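Local coordinates for MccB protein (Escherichia coli, PDB 6OM4), which adenylates the N-formylated MccA peptide with ATP in microcin C7 biosynthesis, probably through chemistry related to that of ubiquitin-activating E1 enzymes, at residues L219-N224 and G256-Q261. Sequence-based numbering, arbitrary orientation.
With ZN (zinc ion), chain E.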
# COMPACT_ATOMS: atom_id res chain seq x y z
N LEU A 219 18.78 -11.54 -1.26
CA LEU A 219 18.56 -10.66 -0.12
C LEU A 219 17.15 -10.92 0.43
O LEU A 219 16.93 -10.93 1.63
CB LEU A 219 18.69 -9.21 -0.56
CG LEU A 219 18.34 -8.17 0.49
CD1 LEU A 219 19.22 -8.26 1.71
CD2 LEU A 219 18.44 -6.79 -0.12
N ILE A 220 16.20 -11.07 -0.49
CA ILE A 220 14.82 -11.26 -0.05
C ILE A 220 14.76 -12.52 0.83
O ILE A 220 14.05 -12.55 1.85
CB ILE A 220 13.84 -11.33 -1.24
CG1 ILE A 220 12.40 -11.48 -0.75
CG2 ILE A 220 14.20 -12.42 -2.24
CD1 ILE A 220 11.97 -10.38 0.21
N ASN A 221 15.52 -13.54 0.48
CA ASN A 221 15.54 -14.80 1.29
C ASN A 221 16.11 -14.54 2.69
O ASN A 221 15.55 -15.03 3.70
CB ASN A 221 16.26 -15.92 0.56
CG ASN A 221 15.66 -16.20 -0.79
OD1 ASN A 221 16.11 -15.63 -1.78
ND2 ASN A 221 14.61 -17.01 -0.81
N TRP A 222 17.19 -13.75 2.76
CA TRP A 222 17.77 -13.36 4.02
C TRP A 222 16.75 -12.58 4.86
O TRP A 222 16.63 -12.79 6.09
CB TRP A 222 18.99 -12.47 3.83
CG TRP A 222 20.17 -13.14 3.22
CD1 TRP A 222 20.39 -14.48 3.06
CD2 TRP A 222 21.35 -12.47 2.74
NE1 TRP A 222 21.64 -14.68 2.53
CE2 TRP A 222 22.21 -13.46 2.26
CE3 TRP A 222 21.73 -11.12 2.65
CZ2 TRP A 222 23.47 -13.15 1.73
CZ3 TRP A 222 22.94 -10.81 2.08
CH2 TRP A 222 23.81 -11.82 1.64
N VAL A 223 16.13 -11.58 4.22
CA VAL A 223 15.19 -10.69 4.95
C VAL A 223 14.04 -11.53 5.52
O VAL A 223 13.64 -11.39 6.64
CB VAL A 223 14.69 -9.57 4.02
CG1 VAL A 223 13.57 -8.80 4.70
CG2 VAL A 223 15.81 -8.64 3.60
N ASN A 224 13.51 -12.41 4.69
CA ASN A 224 12.41 -13.25 5.04
C ASN A 224 12.78 -14.06 6.29
O ASN A 224 12.04 -14.07 7.27
CB ASN A 224 12.04 -14.13 3.85
CG ASN A 224 10.92 -15.10 4.17
OD1 ASN A 224 11.13 -16.31 4.36
ND2 ASN A 224 9.74 -14.55 4.31
N GLY A 256 1.57 -16.41 5.14
CA GLY A 256 2.71 -17.14 4.64
C GLY A 256 3.95 -16.26 4.56
O GLY A 256 3.85 -15.02 4.57
N CYS A 257 5.12 -16.91 4.51
CA CYS A 257 6.37 -16.21 4.25
C CYS A 257 6.76 -16.45 2.78
O CYS A 257 6.07 -17.15 2.05
CB CYS A 257 7.46 -16.64 5.23
SG CYS A 257 8.27 -18.19 4.79
N TYR A 258 7.85 -15.81 2.35
CA TYR A 258 8.33 -15.88 0.98
C TYR A 258 8.61 -17.32 0.52
O TYR A 258 8.51 -17.59 -0.68
CB TYR A 258 9.58 -15.02 0.85
CG TYR A 258 9.98 -14.67 -0.57
CD1 TYR A 258 9.35 -13.67 -1.29
CD2 TYR A 258 11.05 -15.31 -1.16
CE1 TYR A 258 9.74 -13.33 -2.57
CE2 TYR A 258 11.47 -14.98 -2.44
CZ TYR A 258 10.83 -13.97 -3.13
OH TYR A 258 11.28 -13.66 -4.39
N GLU A 259 8.89 -18.23 1.46
CA GLU A 259 9.33 -19.62 1.10
C GLU A 259 8.23 -20.66 1.36
O GLU A 259 8.38 -21.82 1.01
CB GLU A 259 10.63 -19.92 1.85
CG GLU A 259 11.71 -18.97 1.37
CD GLU A 259 13.14 -19.43 1.39
OE1 GLU A 259 13.40 -20.66 1.49
OE2 GLU A 259 14.00 -18.54 1.35
N CYS A 260 7.07 -20.24 1.87
CA CYS A 260 6.03 -21.22 2.20
C CYS A 260 5.64 -22.02 0.96
O CYS A 260 5.58 -23.26 1.01
CB CYS A 260 4.77 -20.55 2.74
SG CYS A 260 4.82 -20.22 4.52
N GLN A 261 5.33 -21.31 -0.13
CA GLN A 261 4.93 -21.94 -1.38
C GLN A 261 6.08 -21.78 -2.36
O GLN A 261 6.83 -20.81 -2.30
CB GLN A 261 3.65 -21.32 -1.94
CG GLN A 261 2.57 -21.12 -0.89
CD GLN A 261 1.96 -22.44 -0.53
OE1 GLN A 261 1.87 -23.34 -1.37
NE2 GLN A 261 1.52 -22.57 0.72
ZN ZN E . 6.96 -19.93 5.35
O HOH W 1 13.86 -17.19 3.74
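Cys257 and Asn224 meet where the zinc-binding turn abuts the helix: the amide end of Asn224 lies against CB of Cys257 and the start of Tyr258. Cys257 SG lies 2.2 Å from the zinc ion and accepts a bond from Glu259 N, as is common in CxxC zinc sites. The backbone N of Cys257 donates in turn to Cys260 SG, and a type I turn running from Cys257 to Cys260 holds the two metal thiolates. Tyr258 buries the largest area across the contact, 83 Å², much of it through its ring. Its CG stands anti to the backbone N (chi1 -164°), which directs the ring out toward Ile220. Ile220 CG1 sits over the centre of one face, 3.6 Å from the Tyr258 ring centroid and 9° off the normal, a CH-pi contact; Ile220 CG2 reaches the CE2 and CZ side. Glu259 supplies the polar link: Asn221 ND2 donates to Glu259 OE2 over 2.7 Å, nearly straight at 165°, and comes from above the carboxylate plane. A water 2.7 Å from both Asn221 O and Glu259 OE2 can donate to either, and so probably adds a second grip on that carboxylate oxygen. Cys260 SG binds the zinc ion at 2.3 Å, and Cys343 and Cys346 complete the four-cysteine site. Through Ile220, Asn221 and Asn224 the turn, in the loop between strand 243-250 and helix 273-285, packs on the start of helix 219-230, with Tyr258 touching Tyr234 of strand 234-240 and Pro248 of strand 243-250 and packing on the backbone of the bound peptide.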